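Local coordinates for protein 7,8-dihydro-6-hydroxymethylpterin pyrophosphokinase-dihydropteroate synthase (Plasmodium falciparum, PDB 6JWS) that probably transfers diphosphate from ATP to 6-hydroxymethyl-7,8-dihydropterin and then joins the product to 4-aminobenzoate, giving 7,8-dihydropteroate, two successive steps of folate biosynthesis, at residues F523-R532 with R571-K582. The protein carries 1 engineered substitution. Numbering follows the deposited sequence.
Sequences FYSVVLMHKR and RILFDIGLGFAK. With PT1 (pteroic acid), chain I; ACT (acetate ion), chain M.
Two neighbouring parallel strands of the dihydropteroate synthase TIM barrel, 525-529 and 572-575, meet here; their V527, M529 and D575, with G579 and F580 of the loop following 572-575, line the pteroic acid pocket. Backbone bonds join them from V526 N to R571 O through to H530 N to D575 O; among them L528 N to L573 O, 2.9 Å, is practically straight at the hydrogen (179°), whereas D575 N to L528 O is weak. On one sheet face L528 CD1 packs on I572 CG2 (3.5 Å). On the other, M529 and D575 lie side by side, pointing the same way (CG to CG 3.5 Å), and both touch the pterin. Ligand N11 donates to D575 OD2 at 2.8 Å; chi1 of -176°, which turns the carboxylate away from the backbone N, puts it there, and OD1 accepts G577 N in an Asx turn. M529 bends at chi3 (83°), laying CE over the F580 ring centre, 3.4 Å from the centroid, a CH-pi contact, with SD in an oblique Met-aromatic one; the opposite ring face meets ligand C16. K582 NZ donates in the imidazole plane to H530 ND1 (2.9 Å) and binds the carbonyls of I576, G577 and F580, pinning the 577-580 turn. An acetate, probably from the crystallisation liquor, accepts from H530 NE2 and R532 NE and NH2. R571 NH1 hydrogen-bonds S525 OG, which also bonds V377 O, while R571 NE forms a salt bridge with E35. Substrate-binding loops following parallel strands are the hallmark of a TIM-barrel active site.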
ATOM      1  N   PHE B 523     -30.609 -19.992   1.100  1.00 23.16           N
ATOM      2  CA  PHE B 523     -29.441 -20.104   1.957  1.00 21.20           C
ATOM      3  C   PHE B 523     -29.140 -18.723   2.528  1.00 20.21           C
ATOM      4  O   PHE B 523     -29.434 -17.713   1.890  1.00 19.10           O
ATOM      5  CB  PHE B 523     -28.235 -20.664   1.200  1.00 20.54           C
ATOM      6  CG  PHE B 523     -28.343 -22.102   0.754  1.00 21.59           C
ATOM      7  CD1 PHE B 523     -28.024 -23.142   1.611  1.00 21.69           C
ATOM      8  CD2 PHE B 523     -28.722 -22.418  -0.546  1.00 22.76           C
ATOM      9  CE1 PHE B 523     -28.115 -24.462   1.198  1.00 21.60           C
ATOM     10  CE2 PHE B 523     -28.808 -23.735  -0.960  1.00 21.66           C
ATOM     11  CZ  PHE B 523     -28.501 -24.756  -0.089  1.00 21.70           C
ATOM     12  N   TYR B 524     -28.571 -18.695   3.742  1.00 19.22           N
ATOM     13  CA  TYR B 524     -28.089 -17.445   4.307  1.00 19.19           C
ATOM     14  C   TYR B 524     -26.592 -17.520   4.590  1.00 17.93           C
ATOM     15  O   TYR B 524     -26.066 -18.574   4.950  1.00 17.43           O
ATOM     16  CB  TYR B 524     -28.834 -17.076   5.593  1.00 20.83           C
ATOM     17  CG  TYR B 524     -30.316 -16.889   5.419  1.00 21.49           C
ATOM     18  CD1 TYR B 524     -30.842 -15.656   5.068  1.00 23.71           C
ATOM     19  CD2 TYR B 524     -31.197 -17.942   5.617  1.00 23.44           C
ATOM     20  CE1 TYR B 524     -32.209 -15.460   4.927  1.00 23.93           C
ATOM     21  CE2 TYR B 524     -32.570 -17.769   5.481  1.00 25.11           C
ATOM     22  CZ  TYR B 524     -33.073 -16.525   5.125  1.00 25.55           C
ATOM     23  OH  TYR B 524     -34.417 -16.349   4.979  1.00 26.94           O
ATOM     24  N   SER B 525     -25.938 -16.358   4.467  1.00 15.25           N
ATOM     25  CA  SER B 525     -24.513 -16.252   4.712  1.00 12.66           C
ATOM     26  C   SER B 525     -24.259 -15.992   6.186  1.00 11.56           C
ATOM     27  O   SER B 525     -25.154 -15.578   6.920  1.00 11.16           O
ATOM     28  CB  SER B 525     -23.943 -15.178   3.862  1.00 11.74           C
ATOM     29  OG  SER B 525     -23.988 -15.605   2.520  1.00 12.59           O
ATOM     30  N   VAL B 526     -23.005 -16.183   6.597  1.00 10.66           N
ATOM     31  CA  VAL B 526     -22.693 -16.174   8.011  1.00  9.59           C
ATOM     32  C   VAL B 526     -21.263 -15.691   8.204  1.00  9.88           C
ATOM     33  O   VAL B 526     -20.364 -16.118   7.472  1.00  9.81           O
ATOM     34  CB  VAL B 526     -22.919 -17.560   8.645  1.00  9.36           C
ATOM     35  CG1 VAL B 526     -22.237 -18.698   7.877  1.00  8.85           C
ATOM     36  CG2 VAL B 526     -22.550 -17.561  10.128  1.00  9.01           C
ATOM     37  N   VAL B 527     -21.085 -14.816   9.209  1.00  9.07           N
ATOM     38  CA  VAL B 527     -19.772 -14.410   9.657  1.00  8.73           C
ATOM     39  C   VAL B 527     -19.422 -15.239  10.901  1.00  8.95           C
ATOM     40  O   VAL B 527     -20.195 -15.294  11.852  1.00  8.66           O
ATOM     41  CB  VAL B 527     -19.736 -12.889   9.924  1.00  8.94           C
ATOM     42  CG1 VAL B 527     -18.331 -12.392  10.280  1.00  8.52           C
ATOM     43  CG2 VAL B 527     -20.308 -12.083   8.747  1.00  8.40           C
ATOM     44  N   LEU B 528     -18.251 -15.897  10.883  1.00  8.46           N
ATOM     45  CA  LEU B 528     -17.741 -16.578  12.057  1.00  8.49           C
ATOM     46  C   LEU B 528     -16.584 -15.774  12.636  1.00  8.46           C
ATOM     47  O   LEU B 528     -15.593 -15.491  11.943  1.00  8.75           O
ATOM     48  CB  LEU B 528     -17.264 -17.983  11.678  1.00  8.39           C
ATOM     49  CG  LEU B 528     -18.277 -18.872  10.955  1.00  8.62           C
ATOM     50  CD1 LEU B 528     -17.578 -20.132  10.437  1.00  8.17           C
ATOM     51  CD2 LEU B 528     -19.463 -19.217  11.868  1.00  8.33           C
ATOM     52  N   MET B 529     -16.694 -15.451  13.922  1.00  7.87           N
ATOM     53  CA  MET B 529     -15.656 -14.655  14.554  1.00  7.89           C
ATOM     54  C   MET B 529     -14.991 -15.454  15.680  1.00  7.47           C
ATOM     55  O   MET B 529     -15.662 -16.228  16.359  1.00  7.46           O
ATOM     56  CB  MET B 529     -16.247 -13.356  15.115  1.00  8.02           C
ATOM     57  CG  MET B 529     -15.210 -12.297  15.412  1.00  8.07           C
ATOM     58  SD  MET B 529     -15.870 -10.999  16.495  1.00  9.10           S
ATOM     59  CE  MET B 529     -15.643 -11.803  18.086  1.00  8.38           C
ATOM     60  N   HIS B 530     -13.690 -15.232  15.887  1.00  6.99           N
ATOM     61  CA  HIS B 530     -12.956 -15.753  17.034  1.00  7.24           C
ATOM     62  C   HIS B 530     -13.020 -14.796  18.228  1.00  7.89           C
ATOM     63  O   HIS B 530     -12.691 -13.615  18.118  1.00  7.55           O
ATOM     64  CB  HIS B 530     -11.475 -15.959  16.700  1.00  6.60           C
ATOM     65  CG  HIS B 530     -10.703 -16.435  17.888  1.00  6.35           C
ATOM     66  ND1 HIS B 530     -10.083 -15.563  18.766  1.00  6.06           N
ATOM     67  CD2 HIS B 530     -10.467 -17.685  18.362  1.00  6.02           C
ATOM     68  CE1 HIS B 530      -9.498 -16.241  19.733  1.00  5.88           C
ATOM     69  NE2 HIS B 530      -9.735 -17.547  19.520  1.00  6.00           N
ATOM     70  N   LYS B 531     -13.405 -15.336  19.389  1.00  9.23           N
ATOM     71  CA  LYS B 531     -13.236 -14.674  20.678  1.00  9.93           C
ATOM     72  C   LYS B 531     -12.964 -15.747  21.738  1.00 10.41           C
ATOM     73  O   LYS B 531     -13.035 -16.945  21.451  1.00  9.79           O
ATOM     74  CB  LYS B 531     -14.470 -13.831  21.025  1.00 10.86           C
ATOM     75  CG  LYS B 531     -15.763 -14.601  21.252  1.00 12.66           C
ATOM     76  CD  LYS B 531     -16.883 -13.778  21.935  1.00 14.19           C
ATOM     77  CE  LYS B 531     -17.955 -14.596  22.649  1.00 14.90           C
ATOM     78  NZ  LYS B 531     -17.482 -15.906  23.198  1.00 17.28           N
ATOM     79  N   ARG B 532     -12.576 -15.300  22.937  1.00 10.34           N
ATOM     80  CA  ARG B 532     -12.627 -16.100  24.148  1.00 10.60           C
ATOM     81  C   ARG B 532     -13.340 -15.247  25.198  1.00 11.59           C
ATOM     82  O   ARG B 532     -13.159 -14.032  25.231  1.00 12.31           O
ATOM     83  CB  ARG B 532     -11.206 -16.417  24.650  1.00  9.65           C
ATOM     84  CG  ARG B 532     -10.321 -17.235  23.720  1.00  8.94           C
ATOM     85  CD  ARG B 532      -8.901 -17.215  24.280  1.00  8.86           C
ATOM     86  NE  ARG B 532      -8.006 -18.182  23.654  1.00  8.48           N
ATOM     87  CZ  ARG B 532      -6.715 -18.320  23.954  1.00  8.29           C
ATOM     88  NH1 ARG B 532      -6.165 -17.511  24.853  1.00  8.36           N
ATOM     89  NH2 ARG B 532      -5.988 -19.254  23.357  1.00  7.81           N
ATOM     90  N   ARG B 571     -20.388 -19.155   1.336  1.00 11.75           N
ATOM     91  CA  ARG B 571     -21.269 -18.275   2.099  1.00 11.73           C
ATOM     92  C   ARG B 571     -20.741 -18.039   3.518  1.00 10.97           C
ATOM     93  O   ARG B 571     -21.444 -17.461   4.342  1.00 10.96           O
ATOM     94  CB  ARG B 571     -22.702 -18.824   2.159  1.00 11.59           C
ATOM     95  CG  ARG B 571     -23.534 -18.525   0.919  1.00 12.45           C
ATOM     96  CD  ARG B 571     -24.984 -18.962   1.078  1.00 12.11           C
ATOM     97  NE  ARG B 571     -25.822 -18.558  -0.039  1.00 12.29           N
ATOM     98  CZ  ARG B 571     -26.415 -17.374  -0.167  1.00 12.43           C
ATOM     99  NH1 ARG B 571     -26.239 -16.442   0.769  1.00 12.66           N
ATOM    100  NH2 ARG B 571     -27.169 -17.125  -1.226  1.00 11.07           N
ATOM    101  N   ILE B 572     -19.507 -18.455   3.797  1.00 10.25           N
ATOM    102  CA  ILE B 572     -18.963 -18.382   5.148  1.00  9.75           C
ATOM    103  C   ILE B 572     -17.805 -17.392   5.147  1.00  9.74           C
ATOM    104  O   ILE B 572     -16.868 -17.558   4.377  1.00  9.48           O
ATOM    105  CB  ILE B 572     -18.480 -19.780   5.593  1.00  9.30           C
ATOM    106  CG1 ILE B 572     -19.641 -20.783   5.577  1.00  9.18           C
ATOM    107  CG2 ILE B 572     -17.785 -19.720   6.948  1.00  8.55           C
ATOM    108  CD1 ILE B 572     -19.220 -22.224   5.684  1.00  8.86           C
ATOM    109  N   LEU B 573     -17.864 -16.386   6.024  1.00 10.25           N
ATOM    110  CA  LEU B 573     -16.826 -15.372   6.105  1.00 10.44           C
ATOM    111  C   LEU B 573     -16.113 -15.498   7.444  1.00 11.15           C
ATOM    112  O   LEU B 573     -16.715 -15.971   8.414  1.00 10.79           O
ATOM    113  CB  LEU B 573     -17.500 -14.016   5.932  1.00 10.93           C
ATOM    114  CG  LEU B 573     -18.272 -13.889   4.614  1.00 11.81           C
ATOM    115  CD1 LEU B 573     -19.761 -13.812   4.874  1.00 12.80           C
ATOM    116  CD2 LEU B 573     -17.820 -12.656   3.861  1.00 12.68           C
ATOM    117  N   PHE B 574     -14.823 -15.129   7.457  1.00 11.52           N
ATOM    118  CA  PHE B 574     -13.966 -15.249   8.625  1.00 11.91           C
ATOM    119  C   PHE B 574     -13.753 -13.878   9.239  1.00 10.52           C
ATOM    120  O   PHE B 574     -13.611 -12.887   8.515  1.00  9.40           O
ATOM    121  CB  PHE B 574     -12.563 -15.729   8.243  1.00 15.22           C
ATOM    122  CG  PHE B 574     -12.455 -17.167   7.802  1.00 19.24           C
ATOM    123  CD1 PHE B 574     -13.237 -17.660   6.771  1.00 24.24           C
ATOM    124  CD2 PHE B 574     -11.497 -18.005   8.334  1.00 20.62           C
ATOM    125  CE1 PHE B 574     -13.107 -18.985   6.368  1.00 30.74           C
ATOM    126  CE2 PHE B 574     -11.386 -19.333   7.956  1.00 20.76           C
ATOM    127  CZ  PHE B 574     -12.200 -19.827   6.981  1.00 24.56           C
ATOM    128  N   ASP B 575     -13.665 -13.862  10.578  1.00  9.34           N
ATOM    129  CA  ASP B 575     -13.380 -12.646  11.321  1.00  8.92           C
ATOM    130  C   ASP B 575     -12.460 -13.009  12.487  1.00  9.12           C
ATOM    131  O   ASP B 575     -12.797 -13.862  13.304  1.00  9.45           O
ATOM    132  CB  ASP B 575     -14.680 -11.926  11.717  1.00  8.09           C
ATOM    133  CG  ASP B 575     -14.458 -10.593  12.418  1.00  8.54           C
ATOM    134  OD1 ASP B 575     -13.304 -10.305  12.801  1.00  8.68           O
ATOM    135  OD2 ASP B 575     -15.431  -9.811  12.538  1.00  8.63           O
ATOM    136  N   ILE B 576     -11.311 -12.334  12.579  1.00  9.04           N
ATOM    137  CA  ILE B 576     -10.257 -12.652  13.540  1.00  9.17           C
ATOM    138  C   ILE B 576     -10.612 -12.115  14.929  1.00  8.64           C
ATOM    139  O   ILE B 576      -9.940 -12.446  15.903  1.00  8.27           O
ATOM    140  CB  ILE B 576      -8.947 -12.016  13.061  1.00  9.79           C
ATOM    141  CG1 ILE B 576      -9.266 -10.589  12.605  1.00 10.59           C
ATOM    142  CG2 ILE B 576      -8.372 -12.843  11.917  1.00  9.72           C
ATOM    143  CD1 ILE B 576      -8.133  -9.661  12.711  1.00 12.93           C
ATOM    144  N   GLY B 577     -11.611 -11.226  14.993  1.00  8.19           N
ATOM    145  CA  GLY B 577     -12.131 -10.676  16.238  1.00  7.53           C
ATOM    146  C   GLY B 577     -11.164  -9.719  16.936  1.00  7.47           C
ATOM    147  O   GLY B 577     -10.761  -9.961  18.078  1.00  7.25           O
ATOM    148  N   LEU B 578     -10.822  -8.607  16.273  1.00  7.35           N
ATOM    149  CA  LEU B 578      -9.898  -7.657  16.874  1.00  7.73           C
ATOM    150  C   LEU B 578     -10.453  -7.174  18.214  1.00  8.35           C
ATOM    151  O   LEU B 578     -11.654  -6.890  18.333  1.00  8.22           O
ATOM    152  CB  LEU B 578      -9.676  -6.479  15.926  1.00  7.56           C
ATOM    153  CG  LEU B 578      -9.027  -6.835  14.588  1.00  7.61           C
ATOM    154  CD1 LEU B 578      -9.142  -5.663  13.624  1.00  7.65           C
ATOM    155  CD2 LEU B 578      -7.563  -7.241  14.770  1.00  7.40           C
ATOM    156  N   GLY B 579      -9.567  -7.073  19.219  1.00  8.80           N
ATOM    157  CA  GLY B 579      -9.993  -6.569  20.522  1.00  9.06           C
ATOM    158  C   GLY B 579     -10.722  -7.620  21.383  1.00  9.37           C
ATOM    159  O   GLY B 579     -11.059  -7.349  22.536  1.00  9.82           O
ATOM    160  N   PHE B 580     -10.980  -8.823  20.853  1.00  8.97           N
ATOM    161  CA  PHE B 580     -11.718  -9.815  21.629  1.00  9.01           C
ATOM    162  C   PHE B 580     -10.755 -10.873  22.163  1.00  9.15           C
ATOM    163  O   PHE B 580     -10.380 -11.813  21.445  1.00  8.99           O
ATOM    164  CB  PHE B 580     -12.800 -10.494  20.786  1.00  8.64           C
ATOM    165  CG  PHE B 580     -14.056  -9.720  20.452  1.00  8.64           C
ATOM    166  CD1 PHE B 580     -15.191  -9.830  21.242  1.00  8.18           C
ATOM    167  CD2 PHE B 580     -14.166  -9.032  19.241  1.00  8.81           C
ATOM    168  CE1 PHE B 580     -16.381  -9.234  20.863  1.00  8.22           C
ATOM    169  CE2 PHE B 580     -15.345  -8.391  18.881  1.00  8.44           C
ATOM    170  CZ  PHE B 580     -16.461  -8.521  19.679  1.00  8.29           C
ATOM    171  N   ALA B 581     -10.365 -10.714  23.434  1.00  9.21           N
ATOM    172  CA  ALA B 581      -9.298 -11.506  24.027  1.00  9.81           C
ATOM    173  C   ALA B 581      -8.003 -11.353  23.230  1.00 10.20           C
ATOM    174  O   ALA B 581      -7.302 -12.344  22.975  1.00 10.10           O
ATOM    175  CB  ALA B 581      -9.679 -12.971  24.184  1.00  9.34           C
ATOM    176  N   LYS B 582      -7.679 -10.109  22.859  1.00 10.52           N
ATOM    177  CA  LYS B 582      -6.351  -9.817  22.324  1.00 11.17           C
ATOM    178  C   LYS B 582      -5.825  -8.545  22.993  1.00 12.09           C
ATOM    179  O   LYS B 582      -6.547  -7.564  23.090  1.00 11.90           O
ATOM    180  CB  LYS B 582      -6.385  -9.654  20.797  1.00 10.07           C
ATOM    181  CG  LYS B 582      -6.595 -10.931  19.989  1.00  9.72           C
ATOM    182  CD  LYS B 582      -8.029 -11.120  19.549  1.00  9.56           C
ATOM    183  CE  LYS B 582      -8.343 -12.532  19.093  1.00  9.06           C
ATOM    184  NZ  LYS B 582      -9.782 -12.677  18.780  1.00  8.57           N
TER
HETATM  185  C2  PT1 I 801     -16.290  -7.446  15.328  1.00  8.52           C
HETATM  186  C3  PT1 I 801     -17.317  -6.931  16.235  1.00  8.58           C
HETATM  187  C5  PT1 I 801     -18.675  -7.452  16.044  1.00  8.38           C
HETATM  188  N6  PT1 I 801     -17.064  -6.019  17.205  1.00  9.25           N
HETATM  189  C7  PT1 I 801     -17.882  -8.838  14.257  1.00  8.49           C
HETATM  190  N9  PT1 I 801     -18.892  -8.372  15.061  1.00  8.42           N
HETATM  191  C10 PT1 I 801     -18.072  -5.615  18.022  1.00  9.10           C
HETATM  192  N11 PT1 I 801     -18.130  -9.785  13.281  1.00  8.25           N
HETATM  193  C12 PT1 I 801     -19.353  -6.128  17.864  1.00  8.68           C
HETATM  194  C21 PT1 I 801     -12.209  -2.852  22.069  1.00 11.14           C
HETATM  195  O22 PT1 I 801     -12.124  -1.596  22.140  1.00 12.07           O
HETATM  196  O1  PT1 I 801     -15.027  -7.019  15.449  1.00  8.65           O
HETATM  197  N4  PT1 I 801     -16.615  -8.359  14.388  1.00  8.46           N
HETATM  198  N8  PT1 I 801     -19.630  -7.011  16.880  1.00  8.24           N
HETATM  199  C13 PT1 I 801     -17.760  -4.637  19.123  1.00  9.75           C
HETATM  200  N14 PT1 I 801     -16.952  -5.337  20.159  1.00 10.13           N
HETATM  201  C15 PT1 I 801     -15.819  -4.761  20.627  1.00 10.05           C
HETATM  202  C16 PT1 I 801     -14.736  -5.565  21.042  1.00  9.83           C
HETATM  203  C17 PT1 I 801     -15.755  -3.332  20.698  1.00  9.72           C
HETATM  204  C18 PT1 I 801     -13.560  -4.935  21.516  1.00 10.20           C
HETATM  205  C19 PT1 I 801     -14.577  -2.717  21.193  1.00 10.02           C
HETATM  206  C20 PT1 I 801     -13.475  -3.519  21.581  1.00 10.55           C
HETATM  207  O23 PT1 I 801     -11.237  -3.553  22.397  1.00 11.41           O
HETATM  208  C   ACT M 805      -7.944 -20.383  20.730  1.00 14.24           C
HETATM  209  O   ACT M 805      -8.680 -19.488  21.241  1.00 13.44           O
HETATM  210  OXT ACT M 805      -6.937 -20.867  21.279  1.00 14.72           O
HETATM  211  CH3 ACT M 805      -8.254 -20.873  19.313  1.00 14.35           C